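Local coordinates for vestitone reductase (Medicago sativa, PDB 2P4H), which catalyses the NADPH-dependent, stereospecific reduction of (3R)-vestitone to the isoflavanol DMI, the penultimate step in the biosynthesis of the phytoalexin medicarpin, at residues A[18-32]-A[48-60]. Numbering follows the deposited sequence.
Sequences IKSLLENGYSVNTTI and LPGASEKLHFFNA
V28 and T30 zip strand 27-31 to K54, H56 and F58 through a parallel ladder of four backbone hydrogen bonds, from V28 N to K54 O (2.7 Å) through to F58 N to T30 O (2.9 Å). Beyond the last rung a water carries the pairing on between F58 O and I32 N; at the other end a second holds K54 NZ to the L22 and Y26 carbonyls.

Apolar contacts fill the face that bears V28, T30, L55 and F57. L55 CD1 lies 3.8 Å from V28 CG1 and meets I18 CG2, which also touches L48 CD1. With its CG anti to the carbonyl carbon (chi1 -68°), L22 is turned toward the turn and short helix 51-54: CD1 rests on A51 CB, CD2 on K54 CB (3.9 Å). T30 CG2 sits over the F57 ring in a CH-pi contact, 4.0 Å from its centroid, while T30 OG1 bonds to V6 O.

On the other face the N29 side chain packs obliquely, its CG 3.2 Å from F58 CE2 and its amide end near H56 CB. An alanine at N29 would remove this amide and is likely to leave the F58 ring freer to turn.

Helix 12-23, closed by a Schellman motif at G25, packs on the 48-54 turn and helix and, through I18, on L55, at the edge of the Rossmann sheet where 55-57 is outermost beside 27-31, near the predicted NADP(+)-binding glycine-rich turn.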
loop_
_atom_site.group_PDB
_atom_site.type_symbol
_atom_site.label_atom_id
_atom_site.label_comp_id
_atom_site.label_asym_id
_atom_site.label_seq_id
_atom_site.Cartn_x
_atom_site.Cartn_y
_atom_site.Cartn_z
ATOM N N ILE A 18 0.376 5.426 10.754
ATOM C CA ILE A 18 0.579 6.381 11.844
ATOM C C ILE A 18 0.055 5.757 13.139
ATOM O O ILE A 18 0.705 5.823 14.183
ATOM C CB ILE A 18 -0.156 7.713 11.568
ATOM C CG1 ILE A 18 0.566 8.469 10.447
ATOM C CG2 ILE A 18 -0.228 8.557 12.841
ATOM C CD1 ILE A 18 -0.087 9.768 10.050
ATOM N N LYS A 19 -1.123 5.144 13.059
ATOM C CA LYS A 19 -1.730 4.480 14.209
ATOM C C LYS A 19 -0.756 3.434 14.758
ATOM O O LYS A 19 -0.478 3.385 15.960
ATOM C CB LYS A 19 -3.035 3.805 13.771
ATOM C CG LYS A 19 -3.694 2.922 14.814
ATOM C CD LYS A 19 -4.962 2.299 14.244
ATOM C CE LYS A 19 -5.630 1.342 15.224
ATOM N NZ LYS A 19 -4.804 0.137 15.498
ATOM N N SER A 20 -0.231 2.610 13.859
ATOM C CA SER A 20 0.707 1.550 14.206
ATOM C C SER A 20 1.996 2.077 14.830
ATOM O O SER A 20 2.475 1.546 15.834
ATOM C CB SER A 20 1.038 0.735 12.954
ATOM O OG SER A 20 2.074 -0.199 13.199
ATOM N N LEU A 21 2.567 3.114 14.231
ATOM C CA LEU A 21 3.802 3.691 14.750
ATOM C C LEU A 21 3.617 4.199 16.175
ATOM O O LEU A 21 4.462 3.969 17.040
ATOM C CB LEU A 21 4.270 4.834 13.846
ATOM C CG LEU A 21 4.936 4.409 12.534
ATOM C CD1 LEU A 21 5.060 5.607 11.602
ATOM C CD2 LEU A 21 6.308 3.808 12.832
ATOM N N LEU A 22 2.508 4.886 16.419
ATOM C CA LEU A 22 2.241 5.417 17.746
ATOM C C LEU A 22 2.059 4.290 18.758
ATOM O O LEU A 22 2.532 4.385 19.893
ATOM C CB LEU A 22 1.005 6.320 17.709
ATOM C CG LEU A 22 1.165 7.633 16.933
ATOM C CD1 LEU A 22 -0.175 8.336 16.837
ATOM C CD2 LEU A 22 2.188 8.529 17.623
ATOM N N GLU A 23 1.390 3.217 18.350
ATOM C CA GLU A 23 1.167 2.080 19.240
ATOM C C GLU A 23 2.478 1.385 19.579
ATOM O O GLU A 23 2.620 0.803 20.656
ATOM C CB GLU A 23 0.232 1.057 18.590
ATOM C CG GLU A 23 -1.110 1.605 18.158
ATOM C CD GLU A 23 -1.970 0.556 17.480
ATOM O OE1 GLU A 23 -1.410 -0.283 16.743
ATOM O OE2 GLU A 23 -3.202 0.581 17.673
ATOM N N ASN A 24 3.435 1.450 18.657
ATOM C CA ASN A 24 4.723 0.797 18.845
ATOM C C ASN A 24 5.832 1.645 19.460
ATOM O O ASN A 24 7.004 1.270 19.408
ATOM C CB ASN A 24 5.186 0.193 17.517
ATOM C CG ASN A 24 4.451 -1.095 17.183
ATOM O OD1 ASN A 24 4.656 -2.122 17.831
ATOM N ND2 ASN A 24 3.583 -1.043 16.181
ATOM N N GLY A 25 5.464 2.784 20.036
ATOM C CA GLY A 25 6.448 3.627 20.693
ATOM C C GLY A 25 7.183 4.685 19.893
ATOM O O GLY A 25 8.100 5.315 20.414
ATOM N N TYR A 26 6.804 4.887 18.637
ATOM C CA TYR A 26 7.464 5.898 17.821
ATOM C C TYR A 26 6.729 7.230 17.868
ATOM O O TYR A 26 5.558 7.294 18.246
ATOM C CB TYR A 26 7.526 5.470 16.350
ATOM C CG TYR A 26 8.459 4.329 16.034
ATOM C CD1 TYR A 26 8.060 3.002 16.196
ATOM C CD2 TYR A 26 9.739 4.578 15.539
ATOM C CE1 TYR A 26 8.914 1.950 15.866
ATOM C CE2 TYR A 26 10.598 3.538 15.209
ATOM C CZ TYR A 26 10.180 2.229 15.374
ATOM O OH TYR A 26 11.033 1.205 15.031
ATOM N N SER A 27 7.434 8.295 17.495
ATOM C CA SER A 27 6.831 9.613 17.399
ATOM C C SER A 27 6.633 9.757 15.889
ATOM O O SER A 27 7.328 9.097 15.109
ATOM C CB SER A 27 7.758 10.700 17.957
ATOM O OG SER A 27 9.054 10.647 17.392
ATOM N N VAL A 28 5.703 10.605 15.470
ATOM C CA VAL A 28 5.415 10.734 14.046
ATOM C C VAL A 28 5.257 12.144 13.492
ATOM O O VAL A 28 4.586 12.986 14.086
ATOM C CB VAL A 28 4.119 9.958 13.703
ATOM C CG1 VAL A 28 3.811 10.067 12.218
ATOM C CG2 VAL A 28 4.261 8.505 14.121
ATOM N N ASN A 29 5.888 12.379 12.346
ATOM C CA ASN A 29 5.777 13.641 11.623
ATOM C C ASN A 29 4.988 13.219 10.393
ATOM O O ASN A 29 5.246 12.152 9.836
ATOM C CB ASN A 29 7.144 14.159 11.165
ATOM C CG ASN A 29 7.923 14.844 12.269
ATOM O OD1 ASN A 29 9.083 15.215 12.076
ATOM N ND2 ASN A 29 7.294 15.028 13.423
ATOM N N THR A 30 4.029 14.026 9.963
ATOM C CA THR A 30 3.263 13.648 8.787
ATOM C C THR A 30 2.895 14.828 7.902
ATOM O O THR A 30 2.753 15.964 8.373
ATOM C CB THR A 30 1.966 12.883 9.185
ATOM O OG1 THR A 30 1.352 12.328 8.012
ATOM C CG2 THR A 30 0.972 13.819 9.864
ATOM N N THR A 31 2.779 14.545 6.610
ATOM C CA THR A 31 2.374 15.526 5.616
ATOM C C THR A 31 1.117 14.901 5.017
ATOM O O THR A 31 1.033 13.675 4.881
ATOM C CB THR A 31 3.460 15.741 4.527
ATOM O OG1 THR A 31 3.739 14.507 3.854
ATOM C CG2 THR A 31 4.737 16.264 5.158
ATOM N N ILE A 32 0.131 15.728 4.691
ATOM C CA ILE A 32 -1.124 15.215 4.156
ATOM C C ILE A 32 -1.596 15.915 2.890
ATOM O O ILE A 32 -1.133 17.007 2.555
ATOM C CB ILE A 32 -2.246 15.314 5.215
ATOM C CG1 ILE A 32 -2.536 16.784 5.530
ATOM C CG2 ILE A 32 -1.825 14.596 6.492
ATOM C CD1 ILE A 32 -3.647 16.992 6.540
ATOM N N LEU A 48 -6.053 9.584 17.839
ATOM C CA LEU A 48 -5.378 8.300 17.988
ATOM C C LEU A 48 -4.553 8.317 19.268
ATOM O O LEU A 48 -3.954 9.334 19.620
ATOM C CB LEU A 48 -4.455 8.028 16.796
ATOM C CG LEU A 48 -5.073 7.812 15.411
ATOM C CD1 LEU A 48 -3.953 7.661 14.391
ATOM C CD2 LEU A 48 -5.965 6.577 15.412
ATOM N N PRO A 49 -4.518 7.188 19.989
ATOM C CA PRO A 49 -3.747 7.120 21.233
ATOM C C PRO A 49 -2.294 7.546 21.025
ATOM O O PRO A 49 -1.621 7.056 20.117
ATOM C CB PRO A 49 -3.872 5.650 21.626
ATOM C CG PRO A 49 -5.232 5.291 21.120
ATOM C CD PRO A 49 -5.244 5.929 19.750
ATOM N N GLY A 50 -1.829 8.470 21.860
ATOM C CA GLY A 50 -0.458 8.943 21.768
ATOM C C GLY A 50 -0.208 10.092 20.805
ATOM O O GLY A 50 0.882 10.661 20.791
ATOM N N ALA A 51 -1.211 10.447 20.009
ATOM C CA ALA A 51 -1.063 11.525 19.035
ATOM C C ALA A 51 -0.899 12.914 19.651
ATOM O O ALA A 51 -0.085 13.715 19.185
ATOM C CB ALA A 51 -2.251 11.524 18.082
ATOM N N SER A 52 -1.667 13.206 20.696
ATOM C CA SER A 52 -1.595 14.515 21.334
ATOM C C SER A 52 -0.203 14.890 21.833
ATOM O O SER A 52 0.058 16.055 22.132
ATOM C CB SER A 52 -2.608 14.605 22.485
ATOM O OG SER A 52 -2.386 13.599 23.456
ATOM N N GLU A 53 0.701 13.917 21.914
ATOM C CA GLU A 53 2.051 14.207 22.382
ATOM C C GLU A 53 3.160 13.793 21.419
ATOM O O GLU A 53 4.287 14.275 21.530
ATOM C CB GLU A 53 2.301 13.538 23.738
ATOM C CG GLU A 53 1.253 13.857 24.792
ATOM C CD GLU A 53 0.163 12.807 24.866
ATOM O OE1 GLU A 53 -0.302 12.347 23.801
ATOM O OE2 GLU A 53 -0.235 12.444 25.994
ATOM N N LYS A 54 2.848 12.920 20.465
ATOM C CA LYS A 54 3.872 12.449 19.535
ATOM C C LYS A 54 3.589 12.612 18.044
ATOM O O LYS A 54 4.415 12.221 17.220
ATOM C CB LYS A 54 4.181 10.982 19.822
ATOM C CG LYS A 54 4.643 10.709 21.241
ATOM C CD LYS A 54 4.779 9.217 21.478
ATOM C CE LYS A 54 5.071 8.908 22.934
ATOM N NZ LYS A 54 5.084 7.440 23.180
ATOM N N LEU A 55 2.437 13.173 17.691
ATOM C CA LEU A 55 2.100 13.371 16.282
ATOM C C LEU A 55 2.194 14.843 15.902
ATOM O O LEU A 55 1.586 15.699 16.545
ATOM C CB LEU A 55 0.689 12.855 15.984
ATOM C CG LEU A 55 0.195 13.069 14.549
ATOM C CD1 LEU A 55 1.102 12.332 13.565
ATOM C CD2 LEU A 55 -1.238 12.577 14.423
ATOM N N HIS A 56 2.949 15.131 14.846
ATOM C CA HIS A 56 3.139 16.501 14.385
ATOM C C HIS A 56 2.863 16.621 12.889
ATOM O O HIS A 56 3.267 15.759 12.106
ATOM C CB HIS A 56 4.575 16.939 14.677
ATOM C CG HIS A 56 4.988 16.729 16.100
ATOM N ND1 HIS A 56 4.497 17.490 17.138
ATOM C CD2 HIS A 56 5.822 15.822 16.662
ATOM C CE1 HIS A 56 5.009 17.062 18.278
ATOM N NE2 HIS A 56 5.817 16.050 18.016
ATOM N N PHE A 57 2.182 17.696 12.498
ATOM C CA PHE A 57 1.851 17.933 11.096
ATOM C C PHE A 57 2.750 18.983 10.449
ATOM O O PHE A 57 3.163 19.953 11.093
ATOM C CB PHE A 57 0.389 18.363 10.957
ATOM C CG PHE A 57 -0.597 17.308 11.368
ATOM C CD1 PHE A 57 -0.851 17.056 12.712
ATOM C CD2 PHE A 57 -1.267 16.562 10.406
ATOM C CE1 PHE A 57 -1.766 16.070 13.093
ATOM C CE2 PHE A 57 -2.181 15.575 10.774
ATOM C CZ PHE A 57 -2.431 15.329 12.120
ATOM N N PHE A 58 3.028 18.788 9.163
ATOM C CA PHE A 58 3.884 19.693 8.400
ATOM C C PHE A 58 3.326 19.971 7.012
ATOM O O PHE A 58 2.795 19.074 6.356
ATOM C CB PHE A 58 5.276 19.082 8.235
ATOM C CG PHE A 58 6.032 18.935 9.518
ATOM C CD1 PHE A 58 6.920 19.924 9.930
ATOM C CD2 PHE A 58 5.849 17.818 10.326
ATOM C CE1 PHE A 58 7.614 19.801 11.126
ATOM C CE2 PHE A 58 6.538 17.687 11.528
ATOM C CZ PHE A 58 7.422 18.680 11.927
ATOM N N ASN A 59 3.442 21.218 6.568
ATOM C CA ASN A 59 3.001 21.571 5.228
ATOM C C ASN A 59 4.133 21.153 4.302
ATOM O O ASN A 59 5.303 21.206 4.685
ATOM C CB ASN A 59 2.781 23.079 5.091
ATOM C CG ASN A 59 1.486 23.537 5.719
ATOM O OD1 ASN A 59 0.419 22.998 5.429
ATOM N ND2 ASN A 59 1.569 24.548 6.576
ATOM N N ALA A 60 3.786 20.732 3.093
ATOM C CA ALA A 60 4.784 20.326 2.115
ATOM C C ALA A 60 4.123 20.123 0.767
ATOM O O ALA A 60 2.900 19.990 0.677
ATOM C CB ALA A 60 5.472 19.026 2.559
HETATM O O HOH W 1 -2.374 4.790 17.822
HETATM O O HOH W 2 4.410 6.250 20.595
HETATM O O HOH W 3 0.485 18.569 5.108
HETATM O O HOH W 4 1.812 17.251 1.201
#